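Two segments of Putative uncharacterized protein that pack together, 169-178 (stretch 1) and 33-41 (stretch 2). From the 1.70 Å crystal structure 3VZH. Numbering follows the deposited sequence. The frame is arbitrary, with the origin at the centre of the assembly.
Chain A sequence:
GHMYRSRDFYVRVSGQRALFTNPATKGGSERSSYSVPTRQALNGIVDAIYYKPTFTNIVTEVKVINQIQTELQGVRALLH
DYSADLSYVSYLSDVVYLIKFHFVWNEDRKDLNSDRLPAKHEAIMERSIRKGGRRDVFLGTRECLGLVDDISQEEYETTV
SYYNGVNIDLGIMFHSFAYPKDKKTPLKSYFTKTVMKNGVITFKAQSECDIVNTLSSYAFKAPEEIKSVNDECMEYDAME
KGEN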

# COMPACT_ATOMS: atom_id res chain seq x y z
N ASP A 169 -0.42 -14.38 12.26
CA ASP A 169 0.86 -13.70 12.32
C ASP A 169 1.70 -14.16 11.16
O ASP A 169 2.11 -15.34 11.05
CB ASP A 169 1.49 -14.05 13.69
CG ASP A 169 2.78 -13.24 14.00
OD1 ASP A 169 3.08 -13.06 15.18
OD2 ASP A 169 3.45 -12.79 13.07
N LEU A 170 1.99 -13.23 10.25
CA LEU A 170 2.79 -13.50 9.09
C LEU A 170 4.28 -13.36 9.41
O LEU A 170 5.08 -13.60 8.55
CB LEU A 170 2.32 -12.59 7.91
CG LEU A 170 0.84 -12.88 7.51
CD1 LEU A 170 0.29 -11.81 6.61
CD2 LEU A 170 0.67 -14.20 6.86
N GLY A 171 4.66 -13.06 10.67
CA GLY A 171 6.14 -13.03 11.01
C GLY A 171 6.73 -11.74 10.55
O GLY A 171 6.01 -10.81 10.20
N ILE A 172 8.05 -11.70 10.43
CA ILE A 172 8.68 -10.45 10.12
C ILE A 172 8.62 -10.16 8.62
O ILE A 172 9.00 -11.00 7.80
CB ILE A 172 10.18 -10.52 10.50
CG1 ILE A 172 10.33 -10.92 11.97
CG2 ILE A 172 10.80 -9.14 10.34
CD1 ILE A 172 9.73 -9.93 12.96
N MET A 173 8.13 -8.99 8.25
CA MET A 173 8.01 -8.60 6.83
C MET A 173 8.76 -7.31 6.62
O MET A 173 8.73 -6.40 7.49
CB MET A 173 6.51 -8.34 6.50
CG MET A 173 5.79 -9.66 6.30
SD MET A 173 4.08 -9.47 5.66
CE MET A 173 4.61 -8.87 4.05
N PHE A 174 9.40 -7.17 5.47
CA PHE A 174 9.82 -5.85 5.00
C PHE A 174 8.67 -4.85 5.13
O PHE A 174 7.51 -5.14 4.78
CB PHE A 174 10.32 -5.95 3.56
CG PHE A 174 10.76 -4.65 2.99
CD1 PHE A 174 10.02 -4.07 1.97
CD2 PHE A 174 11.90 -4.00 3.45
CE1 PHE A 174 10.41 -2.83 1.42
CE2 PHE A 174 12.31 -2.78 2.90
CZ PHE A 174 11.56 -2.19 1.87
N HIS A 175 8.98 -3.67 5.70
CA HIS A 175 8.01 -2.59 5.86
C HIS A 175 8.29 -1.55 4.80
O HIS A 175 7.47 -1.34 3.92
CB HIS A 175 8.21 -1.97 7.23
CG HIS A 175 7.25 -0.84 7.58
ND1 HIS A 175 7.47 0.44 7.20
CD2 HIS A 175 6.09 -0.83 8.37
CE1 HIS A 175 6.47 1.23 7.71
NE2 HIS A 175 5.66 0.44 8.44
N SER A 176 9.44 -0.89 4.88
CA SER A 176 9.80 0.14 3.90
C SER A 176 11.23 0.59 4.07
O SER A 176 11.88 0.22 5.05
CB SER A 176 8.86 1.36 3.99
OG SER A 176 8.68 1.80 5.32
N PHE A 177 11.74 1.30 3.07
CA PHE A 177 12.99 2.02 3.21
C PHE A 177 12.82 3.45 3.70
O PHE A 177 11.77 4.07 3.45
CB PHE A 177 13.68 2.13 1.85
CG PHE A 177 14.20 0.85 1.33
CD1 PHE A 177 15.32 0.25 1.92
CD2 PHE A 177 13.65 0.28 0.19
CE1 PHE A 177 15.84 -0.93 1.42
CE2 PHE A 177 14.17 -0.89 -0.34
CZ PHE A 177 15.27 -1.49 0.28
N ALA A 178 13.90 3.96 4.34
CA ALA A 178 14.14 5.38 4.60
C ALA A 178 15.26 5.90 3.66
O ALA A 178 16.31 5.26 3.51
CB ALA A 178 14.56 5.62 6.05
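Stretch 2 33-41: SYSVPTRQA

A chain segment that enters a helix can fasten itself to a neighbouring strand by satisfying the strand's backbone groups, and residues 33-41 lying along residues 169-178 illustrate the principle well. Three direct hydrogen bonds set the register. Phe174 N donates to Tyr34 OH at 3.0 Å in an almost linear arrangement (177°), and Phe177 N donates to Gln40 OE1, also at 3.0 Å and nearly straight (174°). Between them in the strand sequence, Gln40 N donates to His175 O at 3.0 Å, with a more bent angle of 139°. Gln40 therefore engages the strand twice, through its backbone amide and through its side chain, whose chi1 is t and chi2 p.

Waters extend this polar seam. One donates to Ile172 O at 2.8 Å from its own oxygen and lies 2.6 Å from Tyr34 OH; a second accepts from Arg39 N at 3.0 Å and donates to Phe174 O at 2.7 Å, while a third joins Arg39 NH1 to Ser176 OG, with its oxygen 3.0 Å from each of these atoms.

The two segments run in the same general sense: Leu170 lies nearest Ser35, with CA atoms 7.8 Å apart, and the chains then draw closer, to 5.3 Å between the CA atoms of His175 and Arg39 and 4.9 Å between those of Ser176 and Gln40. Stretch 1 is largely extended but turns a corner at Ile172. Stretch 2 is irregular through Thr38 and becomes helical at Arg39. Thr38 is the N-cap: its OG1 accepts from Ala41 N at 3.1 Å, while its methyl CG2 rests 3.5 Å from Phe174 O and meets the edge of the Phe174 ring.

Around these bonds the apolar packing closes in. Met173 is the centrepiece. Its CA-to-CB bond points sideways, yet its end comes nearer to stretch 2, placing CE over one face of the Tyr34 ring, 3.7 Å from the ring centroid in a CH-pi contact. The same side chain brings SD to 3.9 Å from Val36 CG2. Leu170 points toward stretch 2 and sets CD1 3.4 Å from Val36 CG2, whereas Phe174 CE1 approaches Gln40 CB at 3.6 Å. His175 points away, but its ring bends back so that Arg39 CB covers one face and CE1 lies 3.6 Å from Arg39 NH1. The cost is slight: of the polar atoms buried by the contact, only Val36 O has no partner in the model.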

# COMPACT_ATOMS: atom_id res chain seq x y z
N SER A 33 6.58 -14.53 -3.52
CA SER A 33 5.87 -13.43 -2.89
C SER A 33 5.69 -13.66 -1.37
O SER A 33 5.54 -14.78 -0.94
CB SER A 33 4.50 -13.29 -3.60
OG SER A 33 3.90 -12.12 -3.18
N TYR A 34 5.69 -12.58 -0.58
CA TYR A 34 5.04 -12.58 0.74
C TYR A 34 3.62 -12.92 0.49
O TYR A 34 3.12 -12.77 -0.65
CB TYR A 34 5.07 -11.15 1.30
CG TYR A 34 6.41 -10.75 1.91
CD1 TYR A 34 6.94 -11.47 3.01
CD2 TYR A 34 7.11 -9.63 1.44
CE1 TYR A 34 8.20 -11.10 3.60
CE2 TYR A 34 8.36 -9.25 2.02
CZ TYR A 34 8.87 -9.97 3.10
OH TYR A 34 10.06 -9.56 3.71
N SER A 35 2.94 -13.33 1.55
CA SER A 35 1.56 -13.71 1.39
C SER A 35 0.61 -12.55 1.29
O SER A 35 -0.57 -12.76 0.98
CB SER A 35 1.13 -14.52 2.66
OG SER A 35 1.96 -15.65 2.85
N VAL A 36 1.06 -11.36 1.66
CA VAL A 36 0.20 -10.18 1.61
C VAL A 36 1.09 -9.00 1.17
O VAL A 36 2.32 -9.11 1.16
CB VAL A 36 -0.49 -9.88 2.98
CG1 VAL A 36 -1.35 -11.07 3.45
CG2 VAL A 36 0.56 -9.62 4.02
N PRO A 37 0.48 -7.84 0.82
CA PRO A 37 1.37 -6.73 0.40
C PRO A 37 2.28 -6.16 1.50
O PRO A 37 1.97 -6.28 2.68
CB PRO A 37 0.40 -5.65 -0.13
CG PRO A 37 -1.00 -6.25 -0.07
CD PRO A 37 -0.95 -7.47 0.84
N THR A 38 3.46 -5.67 1.13
CA THR A 38 4.26 -4.88 2.07
C THR A 38 3.72 -3.40 2.07
O THR A 38 3.04 -2.94 1.07
CB THR A 38 5.73 -4.84 1.65
OG1 THR A 38 5.77 -4.33 0.32
CG2 THR A 38 6.35 -6.27 1.71
N ARG A 39 4.00 -2.65 3.15
CA ARG A 39 3.63 -1.23 3.18
C ARG A 39 4.24 -0.51 1.99
O ARG A 39 3.57 0.31 1.30
CB ARG A 39 4.00 -0.54 4.47
CG ARG A 39 3.09 0.68 4.63
CD ARG A 39 3.75 1.84 5.33
NE ARG A 39 2.72 2.58 6.03
CZ ARG A 39 2.96 3.56 6.87
NH1 ARG A 39 4.22 3.95 7.07
NH2 ARG A 39 1.95 4.14 7.50
N GLN A 40 5.51 -0.83 1.75
CA GLN A 40 6.21 -0.26 0.54
C GLN A 40 5.43 -0.47 -0.79
O GLN A 40 5.26 0.47 -1.56
CB GLN A 40 7.63 -0.76 0.38
CG GLN A 40 8.50 0.09 -0.60
CD GLN A 40 8.96 1.43 0.04
OE1 GLN A 40 10.10 1.55 0.54
NE2 GLN A 40 8.08 2.45 -0.01
N ALA A 41 4.92 -1.67 -1.07
CA ALA A 41 4.25 -1.90 -2.32
C ALA A 41 2.95 -1.09 -2.30
O ALA A 41 2.53 -0.57 -3.36
CB ALA A 41 3.84 -3.35 -2.45
O HOH W 1 10.91 -10.78 5.82
O HOH W 2 4.99 -4.36 5.40
O HOH W 3 6.35 3.69 5.01